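Local coordinates for uncharacterized protein (Alicyclobacillus acidocaldarius subsp. acidocaldarius, PDB 3RQB) that is of unknown function but, as a double hot-dog member of the acyl-CoA thioesterase family, probably hydrolyses acyl-CoA thioesters, at residues F192-Y197 with V204-V209; A187-F192 with F211-L216; R235-S240 with D245-V250; G42-T47 with V67-P72. One frame throughout, in Å; residues are numbered along the deposited sequence.

Contact 1 of 4, residues F192-Y197 with V204-V209; sequences FVPRVY and VPIGTV
The phenol OH of Tyr197 donates to the carbonyl O of Val204 over 3.3 Å, and this is the polar link between 192-197 and 204-209. Val204 O lies at the edge of the tyrosine ring, near its plane, while Pro194 CG of the ring's own segment lies over one face, toward the rim. With CG anti to the carbonyl carbon (chi1 -65°), the phenol runs out from the first helical turn towards the incoming strand. Beside it the contact is aliphatic. Val196 CG1 meets two methyls, Val204 CG2 at 3.8 Å and Ile206 CG2 at 3.8 Å, and Ile206 CD1 reaches Pro194 CG, the two side chains crossing at about a right angle. A phenylalanine in place of Tyr197 would probably keep most of the ring packing but leave Val204 O without its donor, and the loop ahead of the strand less firmly tied. Pro194 is the N-cap residue of helix 195-200, so the contact sets the start of that helix against the start of strand 206-215. Around them, Ile206 also packs on Val265 and Met267 of strand 257-267, Val196 touches Phe239 of strand 230-240, and Trp119 of the second subunit packs on Val196.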
loop_
_atom_site.group_PDB
_atom_site.type_symbol
_atom_site.label_atom_id
_atom_site.label_comp_id
_atom_site.label_asym_id
_atom_site.label_seq_id
_atom_site.Cartn_x
_atom_site.Cartn_y
_atom_site.Cartn_z
ATOM N N PHE B 192 -7.205 -12.605 -7.171
ATOM C CA PHE B 192 -6.168 -13.015 -8.114
ATOM C C PHE B 192 -5.361 -14.217 -7.652
ATOM O O PHE B 192 -4.895 -14.278 -6.511
ATOM C CB PHE B 192 -5.209 -11.863 -8.399
ATOM C CG PHE B 192 -5.855 -10.701 -9.085
ATOM C CD1 PHE B 192 -6.392 -10.845 -10.352
ATOM C CD2 PHE B 192 -5.925 -9.466 -8.468
ATOM C CE1 PHE B 192 -6.994 -9.774 -10.993
ATOM C CE2 PHE B 192 -6.526 -8.399 -9.099
ATOM C CZ PHE B 192 -7.060 -8.552 -10.366
ATOM N N VAL B 193 -5.187 -15.161 -8.565
ATOM C CA VAL B 193 -4.269 -16.256 -8.354
ATOM C C VAL B 193 -2.921 -15.670 -7.961
ATOM O O VAL B 193 -2.519 -14.641 -8.495
ATOM C CB VAL B 193 -4.128 -17.062 -9.636
ATOM C CG1 VAL B 193 -2.777 -17.755 -9.697
ATOM C CG2 VAL B 193 -5.270 -18.058 -9.735
ATOM N N PRO B 194 -2.222 -16.319 -7.012
ATOM C CA PRO B 194 -0.959 -15.806 -6.471
ATOM C C PRO B 194 0.072 -15.674 -7.570
ATOM O O PRO B 194 0.309 -16.654 -8.287
ATOM C CB PRO B 194 -0.517 -16.918 -5.508
ATOM C CG PRO B 194 -1.753 -17.645 -5.177
ATOM C CD PRO B 194 -2.559 -17.629 -6.437
ATOM N N ARG B 195 0.708 -14.510 -7.676
ATOM C CA ARG B 195 1.575 -14.241 -8.820
ATOM C C ARG B 195 2.536 -15.420 -9.075
ATOM O O ARG B 195 2.677 -15.899 -10.207
ATOM C CB ARG B 195 2.348 -12.930 -8.620
ATOM C CG ARG B 195 1.489 -11.656 -8.589
ATOM C CD ARG B 195 0.690 -11.460 -9.870
ATOM N NE ARG B 195 -0.608 -12.132 -9.804
ATOM C CZ ARG B 195 -1.260 -12.642 -10.846
ATOM N NH1 ARG B 195 -0.747 -12.573 -12.060
ATOM N NH2 ARG B 195 -2.433 -13.229 -10.673
ATOM N N VAL B 196 3.158 -15.910 -8.005
ATOM C CA VAL B 196 4.164 -16.960 -8.104
ATOM C C VAL B 196 3.655 -18.248 -8.791
ATOM O O VAL B 196 4.359 -18.831 -9.616
ATOM C CB VAL B 196 4.793 -17.255 -6.722
ATOM C CG1 VAL B 196 3.810 -17.997 -5.844
ATOM C CG2 VAL B 196 6.083 -18.051 -6.866
ATOM N N TYR B 197 2.444 -18.688 -8.464
ATOM C CA TYR B 197 1.849 -19.811 -9.187
ATOM C C TYR B 197 1.899 -19.532 -10.689
ATOM O O TYR B 197 2.318 -20.377 -11.479
ATOM C CB TYR B 197 0.384 -20.036 -8.792
ATOM C CG TYR B 197 0.131 -20.450 -7.354
ATOM C CD1 TYR B 197 1.173 -20.598 -6.450
ATOM C CD2 TYR B 197 -1.163 -20.703 -6.905
ATOM C CE1 TYR B 197 0.930 -20.979 -5.129
ATOM C CE2 TYR B 197 -1.415 -21.085 -5.592
ATOM C CZ TYR B 197 -0.365 -21.222 -4.708
ATOM O OH TYR B 197 -0.607 -21.597 -3.400
ATOM N N VAL B 204 3.407 -23.281 -4.545
ATOM C CA VAL B 204 4.301 -23.299 -3.393
ATOM C C VAL B 204 3.509 -22.714 -2.237
ATOM O O VAL B 204 2.468 -22.083 -2.442
ATOM C CB VAL B 204 5.595 -22.445 -3.586
ATOM C CG1 VAL B 204 6.611 -23.162 -4.455
ATOM C CG2 VAL B 204 5.276 -21.066 -4.154
ATOM N N PRO B 205 3.977 -22.943 -1.008
ATOM C CA PRO B 205 3.332 -22.279 0.129
ATOM C C PRO B 205 3.517 -20.764 0.079
ATOM O O PRO B 205 4.639 -20.283 -0.084
ATOM C CB PRO B 205 4.088 -22.852 1.331
ATOM C CG PRO B 205 4.575 -24.186 0.858
ATOM C CD PRO B 205 4.912 -23.998 -0.586
ATOM N N ILE B 206 2.427 -20.024 0.245
ATOM C CA ILE B 206 2.495 -18.568 0.310
ATOM C C ILE B 206 1.485 -18.074 1.330
ATOM O O ILE B 206 0.526 -18.776 1.651
ATOM C CB ILE B 206 2.211 -17.895 -1.070
ATOM C CG1 ILE B 206 0.897 -18.400 -1.680
ATOM C CG2 ILE B 206 3.356 -18.133 -2.042
ATOM C CD1 ILE B 206 -0.344 -17.619 -1.271
ATOM N N GLY B 207 1.708 -16.874 1.851
ATOM C CA GLY B 207 0.666 -16.189 2.585
ATOM C C GLY B 207 0.880 -14.691 2.522
ATOM O O GLY B 207 2.012 -14.210 2.403
ATOM N N THR B 208 -0.214 -13.947 2.637
ATOM C CA THR B 208 -0.153 -12.502 2.534
ATOM C C THR B 208 0.092 -11.896 3.899
ATOM O O THR B 208 -0.651 -12.149 4.854
ATOM C CB THR B 208 -1.454 -11.912 1.965
ATOM O OG1 THR B 208 -1.562 -12.240 0.576
ATOM C CG2 THR B 208 -1.457 -10.399 2.120
ATOM N N VAL B 209 1.157 -11.114 3.988
ATOM C CA VAL B 209 1.448 -10.329 5.173
ATOM C C VAL B 209 0.632 -9.039 5.218
ATOM O O VAL B 209 0.104 -8.656 6.268
ATOM C CB VAL B 209 2.928 -9.968 5.200
ATOM C CG1 VAL B 209 3.218 -8.949 6.305
ATOM C CG2 VAL B 209 3.748 -11.233 5.354
#

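Contact 2 of 4, residues A187-F192 with F211-L216; sequences ALCDTF and FTVYFL
Phe211 and Cys189 bury the most surface here, and they meet edge-on: Cys189 CB lies in the plane of the phenylalanine ring, 3.5 Å from CZ at its far end. The ring gets there because its CG stands anti to the backbone N (chi1 172°), carrying CZ and CE1 off the strand and up to the chain that leaves helix 182-188. CE1 borders Cys189 as well, with CB 3.8 Å away, and comes near the backbone N of Asp190. The sulfur of Cys189 leans the other way along the strand, where SG touches Val213 CG2 at 4.2 Å. Helix against the inner surface of a curved antiparallel sheet is the defining arrangement of the hot-dog fold, and in this C-terminal unit the chain that follows helix 182-188, at Cys189 and Asp190, meets strand 206-215. Here the chain is pinned locally, Thr191 OG1 donating to Leu188 O at 2.6 Å. An alanine at Phe211 would remove the whole ring and is likely to open a gap beside Cys189 CB, which would lose its closest partner across the contact. Strand 257-267 supports the same spot, Thr261 touching Cys189 and Val213, and Gln263 touching Asp190 and Phe211. Phe69 of strand 61-69 also packs against Phe211.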
loop_
_atom_site.group_PDB
_atom_site.type_symbol
_atom_site.label_atom_id
_atom_site.label_comp_id
_atom_site.label_asym_id
_atom_site.label_seq_id
_atom_site.Cartn_x
_atom_site.Cartn_y
_atom_site.Cartn_z
ATOM N N ALA B 187 -12.511 -6.884 -1.551
ATOM C CA ALA B 187 -12.371 -8.335 -1.580
ATOM C C ALA B 187 -11.960 -8.800 -2.966
ATOM O O ALA B 187 -11.130 -9.694 -3.100
ATOM C CB ALA B 187 -13.645 -9.030 -1.116
ATOM N N LEU B 188 -12.519 -8.172 -3.994
ATOM C CA LEU B 188 -12.245 -8.602 -5.357
ATOM C C LEU B 188 -10.790 -8.445 -5.735
ATOM O O LEU B 188 -10.364 -8.974 -6.750
ATOM C CB LEU B 188 -13.132 -7.868 -6.354
ATOM C CG LEU B 188 -14.524 -8.498 -6.447
ATOM C CD1 LEU B 188 -15.499 -7.551 -7.112
ATOM C CD2 LEU B 188 -14.476 -9.822 -7.193
ATOM N N CYS B 189 -10.035 -7.720 -4.915
ATOM C CA CYS B 189 -8.618 -7.480 -5.187
ATOM C C CYS B 189 -7.714 -8.584 -4.666
ATOM O O CYS B 189 -6.530 -8.628 -5.004
ATOM C CB CYS B 189 -8.168 -6.152 -4.597
ATOM S SG CYS B 189 -9.175 -4.740 -5.105
ATOM N N ASP B 190 -8.250 -9.436 -3.800
ATOM C CA ASP B 190 -7.549 -10.654 -3.426
ATOM C C ASP B 190 -8.003 -11.863 -4.241
ATOM O O ASP B 190 -7.615 -12.992 -3.944
ATOM C CB ASP B 190 -7.593 -10.942 -1.924
ATOM C CG ASP B 190 -6.558 -11.982 -1.516
ATOM O OD1 ASP B 190 -5.485 -11.996 -2.157
ATOM O OD2 ASP B 190 -6.805 -12.791 -0.588
ATOM N N THR B 191 -8.847 -11.644 -5.243
ATOM C CA THR B 191 -9.356 -12.772 -6.025
ATOM C C THR B 191 -8.357 -13.263 -7.087
ATOM O O THR B 191 -8.622 -14.227 -7.806
ATOM C CB THR B 191 -10.707 -12.448 -6.697
ATOM O OG1 THR B 191 -10.531 -11.420 -7.675
ATOM C CG2 THR B 191 -11.707 -11.982 -5.669
ATOM N N PHE B 192 -7.205 -12.605 -7.171
ATOM C CA PHE B 192 -6.168 -13.015 -8.114
ATOM C C PHE B 192 -5.361 -14.217 -7.652
ATOM O O PHE B 192 -4.895 -14.278 -6.511
ATOM C CB PHE B 192 -5.209 -11.863 -8.399
ATOM C CG PHE B 192 -5.855 -10.701 -9.085
ATOM C CD1 PHE B 192 -6.392 -10.845 -10.352
ATOM C CD2 PHE B 192 -5.925 -9.466 -8.468
ATOM C CE1 PHE B 192 -6.994 -9.774 -10.993
ATOM C CE2 PHE B 192 -6.526 -8.399 -9.099
ATOM C CZ PHE B 192 -7.060 -8.552 -10.366
ATOM N N PHE B 211 -1.852 -6.048 2.682
ATOM C CA PHE B 211 -2.666 -5.799 1.516
ATOM C C PHE B 211 -3.129 -4.343 1.578
ATOM O O PHE B 211 -3.672 -3.912 2.596
ATOM C CB PHE B 211 -3.828 -6.788 1.574
ATOM C CG PHE B 211 -4.902 -6.568 0.543
ATOM C CD1 PHE B 211 -4.746 -7.017 -0.762
ATOM C CD2 PHE B 211 -6.102 -5.963 0.898
ATOM C CE1 PHE B 211 -5.754 -6.833 -1.705
ATOM C CE2 PHE B 211 -7.110 -5.778 -0.037
ATOM C CZ PHE B 211 -6.937 -6.216 -1.340
ATOM N N THR B 212 -2.895 -3.582 0.508
ATOM C CA THR B 212 -3.366 -2.195 0.447
ATOM C C THR B 212 -4.286 -1.985 -0.754
ATOM O O THR B 212 -4.097 -2.603 -1.802
ATOM C CB THR B 212 -2.206 -1.160 0.396
ATOM O OG1 THR B 212 -1.521 -1.134 1.652
ATOM C CG2 THR B 212 -2.741 0.226 0.139
ATOM N N VAL B 213 -5.302 -1.140 -0.580
ATOM C CA VAL B 213 -6.192 -0.768 -1.684
ATOM C C VAL B 213 -6.624 0.708 -1.669
ATOM O O VAL B 213 -7.087 1.244 -0.657
ATOM C CB VAL B 213 -7.455 -1.648 -1.730
ATOM C CG1 VAL B 213 -8.246 -1.492 -0.448
ATOM C CG2 VAL B 213 -8.316 -1.275 -2.927
ATOM N N TYR B 214 -6.494 1.354 -2.817
ATOM C CA TYR B 214 -6.927 2.730 -2.958
ATOM C C TYR B 214 -8.178 2.727 -3.824
ATOM O O TYR B 214 -8.177 2.104 -4.897
ATOM C CB TYR B 214 -5.831 3.537 -3.654
ATOM C CG TYR B 214 -4.527 3.625 -2.894
ATOM C CD1 TYR B 214 -4.447 3.249 -1.555
ATOM C CD2 TYR B 214 -3.383 4.107 -3.509
ATOM C CE1 TYR B 214 -3.260 3.351 -0.856
ATOM C CE2 TYR B 214 -2.190 4.210 -2.821
ATOM C CZ TYR B 214 -2.131 3.833 -1.497
ATOM O OH TYR B 214 -0.940 3.945 -0.817
ATOM N N PHE B 215 -9.249 3.390 -3.391
ATOM C CA PHE B 215 -10.406 3.475 -4.278
ATOM C C PHE B 215 -10.336 4.776 -5.061
ATOM O O PHE B 215 -10.712 5.820 -4.544
ATOM C CB PHE B 215 -11.701 3.523 -3.467
ATOM C CG PHE B 215 -11.850 2.411 -2.479
ATOM C CD1 PHE B 215 -12.533 1.256 -2.817
ATOM C CD2 PHE B 215 -11.331 2.530 -1.200
ATOM C CE1 PHE B 215 -12.682 0.223 -1.908
ATOM C CE2 PHE B 215 -11.475 1.505 -0.284
ATOM C CZ PHE B 215 -12.152 0.348 -0.639
ATOM N N LEU B 216 -9.997 4.693 -6.344
ATOM C CA LEU B 216 -9.767 5.892 -7.148
ATOM C C LEU B 216 -11.073 6.489 -7.656
ATOM O O LEU B 216 -11.225 7.713 -7.762
ATOM C CB LEU B 216 -8.787 5.599 -8.292
ATOM C CG LEU B 216 -7.416 5.179 -7.756
ATOM C CD1 LEU B 216 -6.682 4.262 -8.725
ATOM C CD2 LEU B 216 -6.582 6.408 -7.398
#

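Contact 3 of 4, residues R235-S240 with D245-V250; sequences RATGFS and DQIGEV
Asp245 holds Thr237 with both carboxylate oxygens: the hydroxyl OG1 of Thr237 donates to Asp245 OD2 at 2.5 Å, and Thr237 N donates to Asp245 OD1 at 2.8 Å, a bent bond of 142°. Each oxygen uses its syn lone pair, so one residue's hydroxyl and amide fill the mouth of the carboxylate and fix its rotation. Asp245 CG stands between its own backbone N and carbonyl carbon (chi1 85°), which brings the carboxylate across to Thr237. Further along, the backbones pair directly, Arg235 and Ile247 forming an antiparallel hydrogen-bonded pair with Arg235 N to Ile247 O at 2.6 Å and Ile247 N to Arg235 O at 2.8 Å. Outward from these bonds, the side chains of Arg235 and Ile247 run side by side in the same direction. Ile247 CD1 sits over one face of the guanidinium, 3.7 Å from Arg235 NH2, and also touches Thr237 OG1. The two segments make up much of the hairpin of strands 230-240 and 243-251. Strand 257-267 flanks it beyond Gln246 and Gly248, Arg195 of helix 195-200 lies against Ala236, and Gly238 and Phe239 pair with an antiparallel strand of the second subunit, so the sheet continues across the interface.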
loop_
_atom_site.group_PDB
_atom_site.type_symbol
_atom_site.label_atom_id
_atom_site.label_comp_id
_atom_site.label_asym_id
_atom_site.label_seq_id
_atom_site.Cartn_x
_atom_site.Cartn_y
_atom_site.Cartn_z
ATOM N N ARG B 235 -0.182 -7.763 -11.646
ATOM C CA ARG B 235 1.169 -7.995 -12.130
ATOM C C ARG B 235 2.077 -8.163 -10.924
ATOM O O ARG B 235 1.672 -7.937 -9.777
ATOM C CB ARG B 235 1.653 -6.868 -13.062
ATOM C CG ARG B 235 2.120 -5.592 -12.368
ATOM C CD ARG B 235 2.520 -4.494 -13.369
ATOM N NE ARG B 235 2.882 -3.234 -12.705
ATOM C CZ ARG B 235 4.128 -2.839 -12.429
ATOM N NH1 ARG B 235 5.166 -3.604 -12.765
ATOM N NH2 ARG B 235 4.341 -1.673 -11.818
ATOM N N ALA B 236 3.287 -8.626 -11.179
ATOM C CA ALA B 236 4.252 -8.802 -10.115
ATOM C C ALA B 236 5.453 -7.943 -10.422
ATOM O O ALA B 236 5.642 -7.492 -11.550
ATOM C CB ALA B 236 4.663 -10.260 -10.005
ATOM N N THR B 237 6.253 -7.684 -9.402
ATOM C CA THR B 237 7.455 -6.893 -9.592
ATOM C C THR B 237 8.693 -7.779 -9.468
ATOM O O THR B 237 9.433 -7.968 -10.431
ATOM C CB THR B 237 7.508 -5.728 -8.607
ATOM O OG1 THR B 237 6.179 -5.237 -8.388
ATOM C CG2 THR B 237 8.364 -4.620 -9.173
ATOM N N GLY B 238 8.911 -8.340 -8.289
ATOM C CA GLY B 238 10.039 -9.226 -8.108
ATOM C C GLY B 238 9.745 -10.299 -7.087
ATOM O O GLY B 238 8.716 -10.260 -6.415
ATOM N N PHE B 239 10.642 -11.277 -7.002
ATOM C CA PHE B 239 10.566 -12.318 -5.996
ATOM C C PHE B 239 11.957 -12.458 -5.407
ATOM O O PHE B 239 12.894 -12.837 -6.114
ATOM C CB PHE B 239 10.181 -13.645 -6.639
ATOM C CG PHE B 239 8.976 -13.573 -7.555
ATOM C CD1 PHE B 239 9.112 -13.173 -8.881
ATOM C CD2 PHE B 239 7.716 -13.957 -7.105
ATOM C CE1 PHE B 239 8.001 -13.130 -9.737
ATOM C CE2 PHE B 239 6.603 -13.918 -7.955
ATOM C CZ PHE B 239 6.748 -13.505 -9.270
ATOM N N SER B 240 12.115 -12.169 -4.123
ATOM C CA SER B 240 13.442 -12.298 -3.544
ATOM C C SER B 240 13.424 -12.761 -2.103
ATOM O O SER B 240 12.569 -12.348 -1.326
ATOM C CB SER B 240 14.204 -10.979 -3.650
ATOM O OG SER B 240 15.488 -11.094 -3.063
ATOM N N ASP B 245 5.561 -9.607 -4.390
ATOM C CA ASP B 245 4.547 -8.564 -4.334
ATOM C C ASP B 245 3.564 -8.645 -5.498
ATOM O O ASP B 245 3.862 -9.194 -6.557
ATOM C CB ASP B 245 5.210 -7.185 -4.347
ATOM C CG ASP B 245 5.507 -6.699 -5.754
ATOM O OD1 ASP B 245 5.949 -7.515 -6.592
ATOM O OD2 ASP B 245 5.278 -5.503 -6.024
ATOM N N GLN B 246 2.389 -8.067 -5.301
ATOM C CA GLN B 246 1.394 -8.059 -6.343
ATOM C C GLN B 246 0.940 -6.635 -6.502
ATOM O O GLN B 246 0.615 -5.975 -5.522
ATOM C CB GLN B 246 0.212 -8.947 -5.955
ATOM C CG GLN B 246 -0.660 -9.352 -7.124
ATOM C CD GLN B 246 -1.699 -10.384 -6.743
ATOM O OE1 GLN B 246 -1.420 -11.582 -6.721
ATOM N NE2 GLN B 246 -2.912 -9.923 -6.441
ATOM N N ILE B 247 0.951 -6.154 -7.735
ATOM C CA ILE B 247 0.341 -4.878 -8.055
ATOM C C ILE B 247 -0.846 -5.135 -8.958
ATOM O O ILE B 247 -0.760 -5.929 -9.896
ATOM C CB ILE B 247 1.317 -3.955 -8.771
ATOM C CG1 ILE B 247 2.648 -3.924 -8.022
ATOM C CG2 ILE B 247 0.732 -2.563 -8.885
ATOM C CD1 ILE B 247 3.533 -2.758 -8.407
ATOM N N GLY B 248 -1.961 -4.474 -8.689
ATOM C CA GLY B 248 -3.132 -4.716 -9.500
ATOM C C GLY B 248 -4.098 -3.563 -9.621
ATOM O O GLY B 248 -4.144 -2.684 -8.762
ATOM N N GLU B 249 -4.878 -3.589 -10.702
ATOM C CA GLU B 249 -5.885 -2.572 -10.989
ATOM C C GLU B 249 -7.221 -3.215 -11.311
ATOM O O GLU B 249 -7.271 -4.338 -11.806
ATOM C CB GLU B 249 -5.460 -1.752 -12.189
ATOM C CG GLU B 249 -4.018 -1.353 -12.135
ATOM C CD GLU B 249 -3.397 -1.265 -13.508
ATOM O OE1 GLU B 249 -4.138 -1.398 -14.514
ATOM O OE2 GLU B 249 -2.162 -1.074 -13.572
ATOM N N VAL B 250 -8.306 -2.495 -11.037
ATOM C CA VAL B 250 -9.639 -2.989 -11.361
ATOM C C VAL B 250 -10.410 -1.976 -12.173
ATOM O O VAL B 250 -10.597 -0.838 -11.745
ATOM C CB VAL B 250 -10.455 -3.320 -10.110
ATOM C CG1 VAL B 250 -11.763 -3.995 -10.516
ATOM C CG2 VAL B 250 -9.662 -4.232 -9.195
#

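Contact 4 of 4, residues G42-T47 with V67-P72; sequences GITAAT and VNFAAP
Ala45 CB and Val67 CG2 make the close part of this contact, 3.6 Å apart, where helix 41-53 rests on strand 61-69. A helix packed on an antiparallel sheet is the hallmark of the hot-dog fold, here in the N-terminal unit. A methyl group is all that stands between helix backbone and valine, and the CA atoms of Ala45 and Val67 are accordingly only 6.2 Å apart. Val67 CG2 also comes within 3.9 Å of Ala45 CA, so the valine branch presses on the helix itself as well as on its side chain. Its other branch, CG1, anti to the backbone N (chi1 177°), turns along its own strand to lie over one face of the Phe69 ring, toward the rim. That ring begins the looser side. Thr44 approaches it at the edge rather than over a face, with CB 4.0 Å and CG2 4.1 Å from Phe69 CE1, and the two side chains cross at a slant. Phe69 is partly exposed and touches Thr208 of strand 206-215; from there the chain runs through Ala70 to an exposed Pro72, leaving the helix behind. Val67, by contrast, is backed by Thr106 and Ala108 of strand 103-113. Thr44 OG1 bonds to Phe40 O, just ahead of the helix, and Ile43 O accepts from Thr47 N and Thr47 OG1 on opposite faces of its plane. The atoms that meet across the contact are carbon, so the fit probably rests on the small alanine and the shape of the valine rather than on directional bonds.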
loop_
_atom_site.group_PDB
_atom_site.type_symbol
_atom_site.label_atom_id
_atom_site.label_comp_id
_atom_site.label_asym_id
_atom_site.label_seq_id
_atom_site.Cartn_x
_atom_site.Cartn_y
_atom_site.Cartn_z
ATOM N N GLY B 42 -9.380 -11.429 1.181
ATOM C CA GLY B 42 -10.249 -10.373 0.699
ATOM C C GLY B 42 -11.475 -10.238 1.573
ATOM O O GLY B 42 -12.039 -9.149 1.718
ATOM N N ILE B 43 -11.899 -11.351 2.159
ATOM C CA ILE B 43 -13.069 -11.309 3.013
ATOM C C ILE B 43 -12.712 -10.714 4.358
ATOM O O ILE B 43 -13.500 -9.974 4.955
ATOM C CB ILE B 43 -13.677 -12.684 3.226
ATOM C CG1 ILE B 43 -15.184 -12.528 3.365
ATOM C CG2 ILE B 43 -13.068 -13.355 4.455
ATOM C CD1 ILE B 43 -15.743 -11.477 2.424
ATOM N N THR B 44 -11.517 -11.045 4.829
ATOM C CA THR B 44 -11.034 -10.533 6.095
ATOM C C THR B 44 -10.869 -9.027 5.999
ATOM O O THR B 44 -11.123 -8.300 6.954
ATOM C CB THR B 44 -9.679 -11.138 6.448
ATOM O OG1 THR B 44 -9.780 -12.566 6.465
ATOM C CG2 THR B 44 -9.219 -10.631 7.808
ATOM N N ALA B 45 -10.435 -8.566 4.836
ATOM C CA ALA B 45 -10.194 -7.146 4.617
ATOM C C ALA B 45 -11.505 -6.387 4.453
ATOM O O ALA B 45 -11.653 -5.290 4.990
ATOM C CB ALA B 45 -9.277 -6.931 3.403
ATOM N N ALA B 46 -12.443 -6.972 3.704
ATOM C CA ALA B 46 -13.788 -6.416 3.564
ATOM C C ALA B 46 -14.390 -6.274 4.956
ATOM O O ALA B 46 -14.855 -5.205 5.348
ATOM C CB ALA B 46 -14.647 -7.318 2.703
ATOM N N THR B 47 -14.343 -7.360 5.715
ATOM C CA THR B 47 -14.713 -7.311 7.123
ATOM C C THR B 47 -14.037 -6.171 7.908
ATOM O O THR B 47 -14.706 -5.446 8.627
ATOM C CB THR B 47 -14.415 -8.643 7.808
ATOM O OG1 THR B 47 -15.289 -9.643 7.277
ATOM C CG2 THR B 47 -14.639 -8.519 9.296
ATOM N N VAL B 67 -4.460 -3.590 5.228
ATOM C CA VAL B 67 -4.706 -4.659 6.183
ATOM C C VAL B 67 -3.443 -5.460 6.340
ATOM O O VAL B 67 -2.863 -5.902 5.356
ATOM C CB VAL B 67 -5.782 -5.651 5.692
ATOM C CG1 VAL B 67 -5.940 -6.795 6.687
ATOM C CG2 VAL B 67 -7.110 -4.957 5.448
ATOM N N ASN B 68 -3.029 -5.659 7.582
ATOM C CA ASN B 68 -1.880 -6.501 7.878
ATOM C C ASN B 68 -2.338 -7.765 8.595
ATOM O O ASN B 68 -3.025 -7.683 9.621
ATOM C CB ASN B 68 -0.884 -5.723 8.730
ATOM C CG ASN B 68 -0.715 -4.300 8.248
ATOM O OD1 ASN B 68 -1.051 -3.342 8.953
ATOM N ND2 ASN B 68 -0.223 -4.150 7.025
ATOM N N PHE B 69 -1.973 -8.932 8.059
ATOM C CA PHE B 69 -2.383 -10.187 8.682
ATOM C C PHE B 69 -1.295 -10.677 9.639
ATOM O O PHE B 69 -0.242 -11.191 9.221
ATOM C CB PHE B 69 -2.669 -11.250 7.621
ATOM C CG PHE B 69 -3.601 -10.788 6.526
ATOM C CD1 PHE B 69 -4.942 -11.142 6.540
ATOM C CD2 PHE B 69 -3.136 -10.004 5.477
ATOM C CE1 PHE B 69 -5.809 -10.719 5.530
ATOM C CE2 PHE B 69 -3.997 -9.574 4.456
ATOM C CZ PHE B 69 -5.332 -9.932 4.484
ATOM N N ALA B 70 -1.607 -10.572 10.931
ATOM C CA ALA B 70 -0.638 -10.788 11.995
ATOM C C ALA B 70 -0.457 -12.266 12.212
ATOM O O ALA B 70 0.601 -12.722 12.637
ATOM C CB ALA B 70 -1.105 -10.129 13.259
ATOM N N ALA B 71 -1.491 -13.011 11.858
ATOM C CA ALA B 71 -1.542 -14.432 12.118
ATOM C C ALA B 71 -2.826 -14.894 11.482
ATOM O O ALA B 71 -3.793 -14.133 11.440
ATOM C CB ALA B 71 -1.576 -14.685 13.606
ATOM N N PRO B 72 -2.832 -16.129 10.946
ATOM C CA PRO B 72 -4.030 -16.698 10.311
ATOM C C PRO B 72 -5.196 -16.770 11.292
ATOM O O PRO B 72 -5.050 -17.284 12.404
ATOM C CB PRO B 72 -3.580 -18.111 9.909
ATOM C CG PRO B 72 -2.384 -18.393 10.757
ATOM C CD PRO B 72 -1.703 -17.077 10.943
#

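Overall arrangement
Along the chain contact 4 comes first, in the N-terminal hot-dog unit; contact 2 follows with contact 1 nested inside its loop, and contact 3 closes the series in the C-terminal unit. Contact 1 uses the start of strand 206-215 and contact 2 its later part, their centres about 15 Å apart. That strand neighbours strand 61-69 of contact 4, and backbone bonds such as Phe211 O to Val67 N join the two units. Contact 3, about 11 Å from contact 1 between centres, is tied to it by Arg195 and Gln246; contacts 3 and 4 do not touch. The arrangement is consistent with two hot-dog units joined side by side through strands 61-69 and 206-215, with all four contacts also reaching the second subunit.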